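Local coordinates for GH5 (Bacteroidetes bacterium AC2a, PDB 4YHE), which is probably an endo-acting cellulase of glycoside hydrolase family 5 that hydrolyses beta-glucosidic bonds, built as a beta/alpha barrel, at residues A[253-258]-A[304-309]. Sequence-based numbering, arbitrary orientation.
Sequences KYNEWG and KADEEF
Phe309 lies with one ring face against the side chain of Glu256, whose CG sits 3.9 Å from the ring centroid in a CH-pi contact. The Glu256 chain runs extended beyond CG (chi2 -178°), which carries its carboxylate out past the rim, leaving OE2 3.6 Å from Phe309 CE2. At the ring edge, near its plane, Trp257 O approaches Phe309 CD1 at 3.3 Å. In this (beta/alpha)8 barrel, residues 253-258 lie in the loop after helix 246-249, on the way from strand 236-242 to helix 270-285, and residues 304-309 begin helix 304-323, which follows strand 291-296. An alanine in place of Phe309 would probably open a gap beside Glu256 CG and leave the Trp257 carbonyl without its ring-edge neighbour. Asp306 meets Asn255 through OD2, 3.4 Å from Asn255 CB, and makes a salt bridge to Arg389. No direct hydrogen bond joins the segments; one water donates to Asn255 O and Asp306 O, another to Glu256 OE2 and Asp306 OD1. The second lies between carboxylate oxygens Glu256 OE2 and Asp306 OD1, 4.2 Å apart; any repulsion between them is probably eased by Arg389 and by the N-H groups of Ser388 on OE2 and of Lys262 and Asp263 on OE1.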
ATOM      1  N   LYS A 253      -0.958  -2.140  21.818  1.00 16.68           N
ATOM      2  CA  LYS A 253      -1.468  -2.467  23.115  1.00 17.05           C
ATOM      3  C   LYS A 253      -0.817  -3.739  23.633  1.00 16.54           C
ATOM      4  O   LYS A 253      -0.604  -3.885  24.853  1.00 15.46           O
ATOM      5  CB  LYS A 253      -2.961  -2.689  23.063  1.00 16.82           C
ATOM      6  CG  LYS A 253      -3.751  -1.404  22.932  1.00 16.94           C
ATOM      7  CD  LYS A 253      -5.201  -1.735  22.763  1.00 17.32           C
ATOM      8  CE  LYS A 253      -6.000  -0.561  22.272  1.00 17.29           C
ATOM      9  NZ  LYS A 253      -6.080   0.527  23.251  1.00 16.79           N
ATOM     10  N   TYR A 254      -0.544  -4.664  22.721  1.00 16.57           N
ATOM     11  CA  TYR A 254       0.199  -5.866  23.035  1.00 16.20           C
ATOM     12  C   TYR A 254       1.572  -5.798  22.362  1.00 17.43           C
ATOM     13  O   TYR A 254       1.689  -5.344  21.227  1.00 17.00           O
ATOM     14  CB  TYR A 254      -0.560  -7.083  22.524  1.00 17.03           C
ATOM     15  CG  TYR A 254      -1.938  -7.244  23.138  1.00 17.00           C
ATOM     16  CD1 TYR A 254      -3.046  -6.586  22.594  1.00 17.23           C
ATOM     17  CD2 TYR A 254      -2.131  -8.023  24.276  1.00 17.17           C
ATOM     18  CE1 TYR A 254      -4.314  -6.725  23.143  1.00 17.12           C
ATOM     19  CE2 TYR A 254      -3.393  -8.174  24.840  1.00 17.82           C
ATOM     20  CZ  TYR A 254      -4.487  -7.516  24.265  1.00 18.16           C
ATOM     21  OH  TYR A 254      -5.741  -7.627  24.840  1.00 18.89           O
ATOM     22  N   ASN A 255       2.603  -6.325  23.019  1.00 16.76           N
ATOM     23  CA  ASN A 255       3.936  -6.199  22.475  1.00 17.62           C
ATOM     24  C   ASN A 255       4.654  -7.504  22.180  1.00 17.93           C
ATOM     25  O   ASN A 255       5.843  -7.496  21.914  1.00 17.89           O
ATOM     26  CB  ASN A 255       4.748  -5.255  23.374  1.00 19.30           C
ATOM     27  CG  ASN A 255       4.321  -3.817  23.194  1.00 20.63           C
ATOM     28  OD1 ASN A 255       4.566  -3.224  22.155  1.00 19.99           O
ATOM     29  ND2 ASN A 255       3.594  -3.290  24.160  1.00 20.51           N
ATOM     30  N   GLU A 256       3.914  -8.600  22.183  1.00 17.86           N
ATOM     31  CA  GLU A 256       4.411  -9.880  21.701  1.00 17.52           C
ATOM     32  C   GLU A 256       3.426 -10.463  20.678  1.00 17.83           C
ATOM     33  O   GLU A 256       2.255 -10.055  20.617  1.00 17.23           O
ATOM     34  CB  GLU A 256       4.660 -10.809  22.905  1.00 19.45           C
ATOM     35  CG  GLU A 256       5.765 -10.310  23.831  1.00 19.68           C
ATOM     36  CD  GLU A 256       6.102 -11.218  25.018  1.00 20.00           C
ATOM     37  OE1 GLU A 256       5.271 -12.056  25.418  1.00 22.10           O
ATOM     38  OE2 GLU A 256       7.221 -11.065  25.566  1.00 21.80           O
ATOM     39  N   TRP A 257       3.892 -11.415  19.872  1.00 16.05           N
ATOM     40  CA  TRP A 257       3.075 -12.011  18.819  1.00 16.03           C
ATOM     41  C   TRP A 257       3.515 -13.423  18.554  1.00 17.16           C
ATOM     42  O   TRP A 257       4.715 -13.721  18.601  1.00 17.02           O
ATOM     43  CB  TRP A 257       3.178 -11.188  17.520  1.00 15.29           C
ATOM     44  CG  TRP A 257       2.349 -11.694  16.373  1.00 15.53           C
ATOM     45  CD1 TRP A 257       1.024 -11.415  16.125  1.00 15.39           C
ATOM     46  CD2 TRP A 257       2.775 -12.550  15.310  1.00 15.08           C
ATOM     47  NE1 TRP A 257       0.610 -12.047  14.990  1.00 15.09           N
ATOM     48  CE2 TRP A 257       1.672 -12.726  14.451  1.00 15.63           C
ATOM     49  CE3 TRP A 257       3.995 -13.152  14.974  1.00 15.47           C
ATOM     50  CZ2 TRP A 257       1.741 -13.494  13.297  1.00 15.75           C
ATOM     51  CZ3 TRP A 257       4.049 -13.921  13.851  1.00 15.47           C
ATOM     52  CH2 TRP A 257       2.935 -14.102  13.024  1.00 15.56           C
ATOM     53  N   GLY A 258       2.535 -14.283  18.315  1.00 17.49           N
ATOM     54  CA  GLY A 258       2.773 -15.658  17.950  1.00 19.31           C
ATOM     55  C   GLY A 258       2.790 -16.619  19.125  1.00 20.43           C
ATOM     56  O   GLY A 258       2.588 -16.244  20.284  1.00 20.26           O
ATOM     57  N   LYS A 304      14.369  -4.475  23.842  1.00 26.43           N
ATOM     58  CA  LYS A 304      15.001  -5.362  22.864  1.00 28.61           C
ATOM     59  C   LYS A 304      14.283  -6.684  22.738  1.00 26.00           C
ATOM     60  O   LYS A 304      14.196  -7.245  21.655  1.00 25.29           O
ATOM     61  CB  LYS A 304      16.449  -5.663  23.248  1.00 34.33           C
ATOM     62  CG  LYS A 304      17.377  -4.478  23.098  1.00 38.61           C
ATOM     63  CD  LYS A 304      18.827  -4.918  23.203  1.00 42.99           C
ATOM     64  CE  LYS A 304      19.741  -3.720  23.071  1.00 46.28           C
ATOM     65  NZ  LYS A 304      21.168  -4.135  23.049  1.00 49.91           N
ATOM     66  N   ALA A 305      13.834  -7.231  23.856  1.00 24.14           N
ATOM     67  CA  ALA A 305      13.133  -8.498  23.832  1.00 22.50           C
ATOM     68  C   ALA A 305      11.836  -8.334  23.024  1.00 20.37           C
ATOM     69  O   ALA A 305      11.509  -9.188  22.190  1.00 18.30           O
ATOM     70  CB  ALA A 305      12.846  -8.993  25.253  1.00 22.26           C
ATOM     71  N   ASP A 306      11.102  -7.239  23.255  1.00 19.70           N
ATOM     72  CA  ASP A 306       9.915  -6.967  22.413  1.00 19.17           C
ATOM     73  C   ASP A 306      10.245  -6.787  20.915  1.00 17.55           C
ATOM     74  O   ASP A 306       9.532  -7.312  20.028  1.00 16.40           O
ATOM     75  CB  ASP A 306       9.111  -5.744  22.893  1.00 19.26           C
ATOM     76  CG  ASP A 306       8.396  -5.969  24.224  1.00 20.01           C
ATOM     77  OD1 ASP A 306       8.331  -7.104  24.733  1.00 20.74           O
ATOM     78  OD2 ASP A 306       7.833  -4.985  24.733  1.00 19.53           O
ATOM     79  N   GLU A 307      11.324  -6.073  20.638  1.00 17.64           N
ATOM     80  CA  GLU A 307      11.762  -5.883  19.266  1.00 18.90           C
ATOM     81  C   GLU A 307      12.019  -7.219  18.584  1.00 18.65           C
ATOM     82  O   GLU A 307      11.746  -7.345  17.413  1.00 16.10           O
ATOM     83  CB  GLU A 307      12.985  -4.947  19.168  1.00 18.08           C
ATOM     84  CG  GLU A 307      13.353  -4.515  17.735  1.00 18.99           C
ATOM     85  CD  GLU A 307      12.346  -3.564  17.071  1.00 18.29           C
ATOM     86  OE1 GLU A 307      11.295  -3.250  17.692  1.00 17.72           O
ATOM     87  OE2 GLU A 307      12.616  -3.121  15.922  1.00 18.03           O
ATOM     88  N   GLU A 308      12.498  -8.227  19.316  1.00 19.15           N
ATOM     89  CA  GLU A 308      12.717  -9.535  18.670  1.00 20.17           C
ATOM     90  C   GLU A 308      11.418 -10.141  18.143  1.00 20.33           C
ATOM     91  O   GLU A 308      11.409 -10.805  17.090  1.00 18.54           O
ATOM     92  CB  GLU A 308      13.442 -10.515  19.601  1.00 22.62           C
ATOM     93  CG  GLU A 308      14.928 -10.186  19.841  1.00 23.95           C
ATOM     94  CD  GLU A 308      15.758 -10.145  18.572  1.00 24.72           C
ATOM     95  OE1 GLU A 308      15.668 -11.070  17.774  1.00 25.18           O
ATOM     96  OE2 GLU A 308      16.506  -9.184  18.370  1.00 31.21           O
ATOM     97  N   PHE A 309      10.307  -9.892  18.852  1.00 19.17           N
ATOM     98  CA  PHE A 309       9.020 -10.334  18.358  1.00 18.74           C
ATOM     99  C   PHE A 309       8.570  -9.647  17.073  1.00 17.52           C
ATOM    100  O   PHE A 309       7.996 -10.292  16.238  1.00 17.77           O
ATOM    101  CB  PHE A 309       7.945 -10.198  19.425  1.00 18.98           C
ATOM    102  CG  PHE A 309       8.000 -11.295  20.438  1.00 19.01           C
ATOM    103  CD1 PHE A 309       7.375 -12.501  20.201  1.00 19.39           C
ATOM    104  CD2 PHE A 309       8.732 -11.128  21.612  1.00 19.53           C
ATOM    105  CE1 PHE A 309       7.446 -13.532  21.141  1.00 19.30           C
ATOM    106  CE2 PHE A 309       8.802 -12.140  22.542  1.00 18.36           C
ATOM    107  CZ  PHE A 309       8.173 -13.347  22.299  1.00 18.69           C
TER
HETATM  108  O   HOH W   1       7.028  -6.758  19.445  1.00 16.47           O
HETATM  109  O   HOH W   2       9.325  -9.518  24.905  1.00 24.48           O